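PDB 1IIC: PEPTIDE N-myristoyltransferase, which catalyses the transfer of myristate from myristoyl-CoA to the N-terminal glycine of target proteins. Local coordinates for residues T337-Y349 against Q369-G381. Sequence-based numbering, arbitrary orientation.
Sequences TKALKTRLCELIY and QDNTLFLDDLKFG
Lys-341 and Asp-377 form the salt bridge of this contact, with NZ 2.8 Å from OD2. The hydrogen bond within it is weak, and its exact geometry is doubtful because the position of OD2 is less sure. With CG anti to the backbone N (chi1 178°) and the chain extended beyond it, the lysine runs from the helix across Leu-373, laying its CG 3.4 Å from the carbonyl oxygen of that residue, its side chain crossing that of Asp-377 at about a right angle.

Deeper in, Asp-370 lays its CB against CD1 of Leu-344 and its OD1 3.5 Å from CD1 of Leu-340, while OD2 forms salt bridges with Arg-414 and Arg-331, both outside the two segments. Leu-373 divides its branches, CD1 meeting CD1 of Leu-340 at a tight 3.4 Å and CD2 touching the methyl of Thr-337.

Next in the chain, the Phe-374 ring is covered on both faces. CG1 of Ile-348 makes a CH-pi contact over its centre, 3.8 Å from the centroid and 12° off the normal, while the backbone oxygen of Asn-371 sits above the opposite face. With chi1 at 63°, CG stands between the backbone N and the carbonyl carbon, which brings the ring against Ile-348; CB separately touches SG of Cys-345 at 3.8 Å. Leu-378 closes the far end: CD1 packs on CB of Ile-348 (3.6 Å), and CD2 reaches CD1 of the Tyr-349 ring.

The contact illustrates how an irregular connection between strands 362-366 and 381-392 can be seated on a helix, here 334-357, by successive apolar residues. Within the C-terminal N-myristoyltransferase family region, the chemistry implies that cohesion comes chiefly from branched and aromatic side chains, with the lysine-aspartate pair a modest electrostatic addition at the margin.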
loop_
_atom_site.group_PDB
_atom_site.type_symbol
_atom_site.label_atom_id
_atom_site.label_comp_id
_atom_site.label_asym_id
_atom_site.label_seq_id
_atom_site.Cartn_x
_atom_site.Cartn_y
_atom_site.Cartn_z
ATOM N N THR A 337 25.877 2.423 -1.608
ATOM C CA THR A 337 24.878 2.487 -2.665
ATOM C C THR A 337 25.130 1.419 -3.744
ATOM O O THR A 337 24.215 0.700 -4.137
ATOM C CB THR A 337 24.867 3.895 -3.306
ATOM O OG1 THR A 337 24.618 4.872 -2.288
ATOM C CG2 THR A 337 23.788 4.000 -4.373
ATOM N N LYS A 338 26.368 1.300 -4.211
ATOM C CA LYS A 338 26.689 0.314 -5.240
ATOM C C LYS A 338 26.417 -1.117 -4.763
ATOM O O LYS A 338 25.834 -1.924 -5.489
ATOM C CB LYS A 338 28.150 0.426 -5.669
ATOM C CG LYS A 338 28.471 -0.451 -6.860
ATOM C CD LYS A 338 29.959 -0.574 -7.103
ATOM C CE LYS A 338 30.230 -1.541 -8.258
ATOM N NZ LYS A 338 31.674 -1.816 -8.392
ATOM N N ALA A 339 26.850 -1.434 -3.549
ATOM C CA ALA A 339 26.622 -2.763 -3.012
ATOM C C ALA A 339 25.120 -3.059 -2.887
ATOM O O ALA A 339 24.677 -4.150 -3.234
ATOM C CB ALA A 339 27.305 -2.901 -1.662
ATOM N N LEU A 340 24.348 -2.087 -2.394
ATOM C CA LEU A 340 22.896 -2.233 -2.222
ATOM C C LEU A 340 22.175 -2.372 -3.565
ATOM O O LEU A 340 21.284 -3.211 -3.719
ATOM C CB LEU A 340 22.316 -1.022 -1.483
ATOM C CG LEU A 340 21.039 -1.130 -0.616
ATOM C CD1 LEU A 340 20.151 0.069 -0.896
ATOM C CD2 LEU A 340 20.275 -2.422 -0.860
ATOM N N LYS A 341 22.563 -1.549 -4.534
ATOM C CA LYS A 341 21.938 -1.587 -5.847
ATOM C C LYS A 341 22.104 -2.940 -6.535
ATOM O O LYS A 341 21.167 -3.459 -7.138
ATOM C CB LYS A 341 22.505 -0.494 -6.753
ATOM C CG LYS A 341 21.883 -0.573 -8.118
ATOM C CD LYS A 341 22.460 0.383 -9.118
ATOM C CE LYS A 341 21.653 0.289 -10.403
ATOM N NZ LYS A 341 22.382 0.845 -11.572
ATOM N N THR A 342 23.303 -3.507 -6.452
ATOM C CA THR A 342 23.566 -4.800 -7.067
ATOM C C THR A 342 22.721 -5.899 -6.426
ATOM O O THR A 342 22.230 -6.786 -7.116
ATOM C CB THR A 342 25.056 -5.184 -6.961
ATOM O OG1 THR A 342 25.840 -4.229 -7.676
ATOM C CG2 THR A 342 25.305 -6.575 -7.579
ATOM N N ARG A 343 22.543 -5.838 -5.109
ATOM C CA ARG A 343 21.758 -6.861 -4.426
ATOM C C ARG A 343 20.258 -6.722 -4.709
ATOM O O ARG A 343 19.573 -7.705 -4.988
ATOM C CB ARG A 343 22.020 -6.804 -2.920
ATOM C CG ARG A 343 21.496 -7.999 -2.156
ATOM C CD ARG A 343 21.994 -9.298 -2.787
ATOM N NE ARG A 343 21.738 -10.459 -1.947
ATOM C CZ ARG A 343 22.083 -11.701 -2.266
ATOM N NH1 ARG A 343 22.700 -11.949 -3.420
ATOM N NH2 ARG A 343 21.840 -12.691 -1.412
ATOM N N LEU A 344 19.755 -5.495 -4.649
ATOM C CA LEU A 344 18.340 -5.243 -4.902
ATOM C C LEU A 344 17.975 -5.610 -6.331
ATOM O O LEU A 344 16.929 -6.203 -6.576
ATOM C CB LEU A 344 17.990 -3.774 -4.624
ATOM C CG LEU A 344 18.114 -3.319 -3.161
ATOM C CD1 LEU A 344 17.567 -1.906 -3.026
ATOM C CD2 LEU A 344 17.347 -4.271 -2.231
ATOM N N CYS A 345 18.829 -5.253 -7.280
ATOM C CA CYS A 345 18.558 -5.608 -8.666
ATOM C C CYS A 345 18.460 -7.130 -8.784
ATOM O O CYS A 345 17.672 -7.639 -9.576
ATOM C CB CYS A 345 19.664 -5.078 -9.591
ATOM S SG CYS A 345 19.548 -3.314 -9.927
ATOM N N GLU A 346 19.257 -7.850 -7.992
ATOM C CA GLU A 346 19.238 -9.319 -8.012
ATOM C C GLU A 346 17.958 -9.854 -7.382
ATOM O O GLU A 346 17.233 -10.637 -7.988
ATOM C CB GLU A 346 20.437 -9.895 -7.243
ATOM C CG GLU A 346 21.802 -9.638 -7.868
ATOM C CD GLU A 346 22.965 -10.091 -6.976
ATOM O OE1 GLU A 346 24.121 -10.047 -7.452
ATOM O OE2 GLU A 346 22.731 -10.482 -5.804
ATOM N N LEU A 347 17.698 -9.439 -6.148
ATOM C CA LEU A 347 16.508 -9.881 -5.429
ATOM C C LEU A 347 15.194 -9.528 -6.135
ATOM O O LEU A 347 14.300 -10.372 -6.272
ATOM C CB LEU A 347 16.489 -9.269 -4.025
ATOM C CG LEU A 347 17.556 -9.693 -3.018
ATOM C CD1 LEU A 347 17.248 -9.056 -1.680
ATOM C CD2 LEU A 347 17.585 -11.207 -2.869
ATOM N N ILE A 348 15.070 -8.286 -6.591
ATOM C CA ILE A 348 13.831 -7.874 -7.229
ATOM C C ILE A 348 13.650 -8.483 -8.619
ATOM O O ILE A 348 12.529 -8.588 -9.112
ATOM C CB ILE A 348 13.725 -6.330 -7.251
ATOM C CG1 ILE A 348 13.826 -5.811 -5.809
ATOM C CG2 ILE A 348 12.379 -5.885 -7.851
ATOM C CD1 ILE A 348 12.826 -6.448 -4.836
ATOM N N TYR A 349 14.747 -8.900 -9.245
ATOM C CA TYR A 349 14.666 -9.541 -10.557
ATOM C C TYR A 349 14.038 -10.924 -10.327
ATOM O O TYR A 349 13.233 -11.400 -11.120
ATOM C CB TYR A 349 16.059 -9.694 -11.163
ATOM C CG TYR A 349 16.067 -10.243 -12.574
ATOM C CD1 TYR A 349 15.533 -9.508 -13.627
ATOM C CD2 TYR A 349 16.668 -11.469 -12.864
ATOM C CE1 TYR A 349 15.604 -9.974 -14.951
ATOM C CE2 TYR A 349 16.748 -11.948 -14.186
ATOM C CZ TYR A 349 16.214 -11.190 -15.219
ATOM O OH TYR A 349 16.304 -11.629 -16.522
ATOM N N GLN A 369 10.963 3.808 -0.568
ATOM C CA GLN A 369 12.071 2.987 -0.082
ATOM C C GLN A 369 13.328 3.207 -0.929
ATOM O O GLN A 369 13.605 4.336 -1.342
ATOM C CB GLN A 369 11.654 1.509 -0.114
ATOM C CG GLN A 369 10.461 1.175 0.790
ATOM C CD GLN A 369 9.506 0.182 0.153
ATOM O OE1 GLN A 369 8.885 0.467 -0.873
ATOM N NE2 GLN A 369 9.389 -0.994 0.752
ATOM N N ASP A 370 14.088 2.140 -1.184
ATOM C CA ASP A 370 15.298 2.249 -2.011
ATOM C C ASP A 370 15.009 1.786 -3.441
ATOM O O ASP A 370 15.922 1.485 -4.207
ATOM C CB ASP A 370 16.436 1.409 -1.410
ATOM C CG ASP A 370 17.175 2.136 -0.295
ATOM O OD1 ASP A 370 17.473 1.512 0.749
ATOM O OD2 ASP A 370 17.466 3.342 -0.465
ATOM N N ASN A 371 13.729 1.761 -3.798
ATOM C CA ASN A 371 13.287 1.300 -5.114
ATOM C C ASN A 371 13.944 1.908 -6.365
ATOM O O ASN A 371 14.172 1.193 -7.350
ATOM C CB ASN A 371 11.751 1.433 -5.212
ATOM C CG ASN A 371 11.018 0.500 -4.253
ATOM O OD1 ASN A 371 9.801 0.322 -4.346
ATOM N ND2 ASN A 371 11.753 -0.091 -3.324
ATOM N N THR A 372 14.248 3.204 -6.350
ATOM C CA THR A 372 14.860 3.832 -7.529
ATOM C C THR A 372 16.223 3.255 -7.917
ATOM O O THR A 372 16.728 3.534 -9.010
ATOM C CB THR A 372 15.007 5.368 -7.367
ATOM O OG1 THR A 372 15.863 5.658 -6.253
ATOM C CG2 THR A 372 13.634 6.017 -7.163
ATOM N N LEU A 373 16.830 2.467 -7.031
ATOM C CA LEU A 373 18.118 1.863 -7.360
ATOM C C LEU A 373 17.923 0.755 -8.386
ATOM O O LEU A 373 18.843 0.453 -9.151
ATOM C CB LEU A 373 18.808 1.280 -6.113
ATOM C CG LEU A 373 19.294 2.312 -5.081
ATOM C CD1 LEU A 373 19.880 1.625 -3.860
ATOM C CD2 LEU A 373 20.305 3.216 -5.724
ATOM N N PHE A 374 16.729 0.155 -8.405
ATOM C CA PHE A 374 16.438 -0.931 -9.341
ATOM C C PHE A 374 15.314 -0.699 -10.356
ATOM O O PHE A 374 15.295 -1.327 -11.408
ATOM C CB PHE A 374 16.144 -2.226 -8.568
ATOM C CG PHE A 374 14.921 -2.156 -7.684
ATOM C CD1 PHE A 374 13.643 -2.209 -8.228
ATOM C CD2 PHE A 374 15.056 -2.069 -6.299
ATOM C CE1 PHE A 374 12.520 -2.181 -7.413
ATOM C CE2 PHE A 374 13.937 -2.041 -5.470
ATOM C CZ PHE A 374 12.662 -2.099 -6.030
ATOM N N LEU A 375 14.388 0.199 -10.048
ATOM C CA LEU A 375 13.254 0.456 -10.927
ATOM C C LEU A 375 13.549 0.496 -12.434
ATOM O O LEU A 375 13.013 -0.321 -13.184
ATOM C CB LEU A 375 12.537 1.737 -10.476
ATOM C CG LEU A 375 11.169 1.656 -9.756
ATOM C CD1 LEU A 375 10.924 0.298 -9.137
ATOM C CD2 LEU A 375 11.087 2.770 -8.696
ATOM N N ASP A 376 14.391 1.421 -12.886
ATOM C CA ASP A 376 14.697 1.520 -14.322
ATOM C C ASP A 376 15.446 0.319 -14.907
ATOM O O ASP A 376 15.119 -0.162 -15.994
ATOM C CB ASP A 376 15.505 2.787 -14.622
ATOM C CG ASP A 376 14.724 4.060 -14.349
ATOM O OD1 ASP A 376 13.554 4.157 -14.790
ATOM O OD2 ASP A 376 15.295 4.964 -13.697
ATOM N N ASP A 377 16.455 -0.160 -14.191
ATOM C CA ASP A 377 17.229 -1.292 -14.669
ATOM C C ASP A 377 16.396 -2.556 -14.829
ATOM O O ASP A 377 16.677 -3.385 -15.696
ATOM C CB ASP A 377 18.396 -1.563 -13.726
ATOM C CG ASP A 377 19.379 -0.415 -13.684
ATOM O OD1 ASP A 377 19.412 0.373 -14.656
ATOM O OD2 ASP A 377 20.128 -0.298 -12.689
ATOM N N LEU A 378 15.364 -2.697 -14.005
ATOM C CA LEU A 378 14.521 -3.880 -14.059
ATOM C C LEU A 378 13.278 -3.661 -14.906
ATOM O O LEU A 378 12.341 -4.458 -14.887
ATOM C CB LEU A 378 14.161 -4.325 -12.638
ATOM C CG LEU A 378 15.389 -4.802 -11.856
ATOM C CD1 LEU A 378 14.970 -5.317 -10.477
ATOM C CD2 LEU A 378 16.087 -5.917 -12.649
ATOM N N LYS A 379 13.281 -2.559 -15.645
ATOM C CA LYS A 379 12.202 -2.229 -16.568
ATOM C C LYS A 379 10.830 -1.897 -15.994
ATOM O O LYS A 379 9.809 -2.194 -16.616
ATOM C CB LYS A 379 12.084 -3.351 -17.611
ATOM C CG LYS A 379 13.429 -3.648 -18.271
ATOM C CD LYS A 379 13.389 -4.833 -19.229
ATOM C CE LYS A 379 14.791 -5.088 -19.786
ATOM N NZ LYS A 379 14.885 -6.360 -20.533
ATOM N N PHE A 380 10.795 -1.302 -14.806
ATOM C CA PHE A 380 9.519 -0.882 -14.247
ATOM C C PHE A 380 9.291 0.431 -14.976
ATOM O O PHE A 380 9.993 1.407 -14.730
ATOM C CB PHE A 380 9.606 -0.617 -12.739
ATOM C CG PHE A 380 9.649 -1.856 -11.907
ATOM C CD1 PHE A 380 10.802 -2.631 -11.843
ATOM C CD2 PHE A 380 8.523 -2.271 -11.210
ATOM C CE1 PHE A 380 10.828 -3.811 -11.091
ATOM C CE2 PHE A 380 8.536 -3.441 -10.458
ATOM C CZ PHE A 380 9.688 -4.215 -10.396
ATOM N N GLY A 381 8.331 0.444 -15.892
ATOM C CA GLY A 381 8.057 1.648 -16.655
ATOM C C GLY A 381 7.299 2.709 -15.884
ATOM O O GLY A 381 6.506 2.395 -14.998
#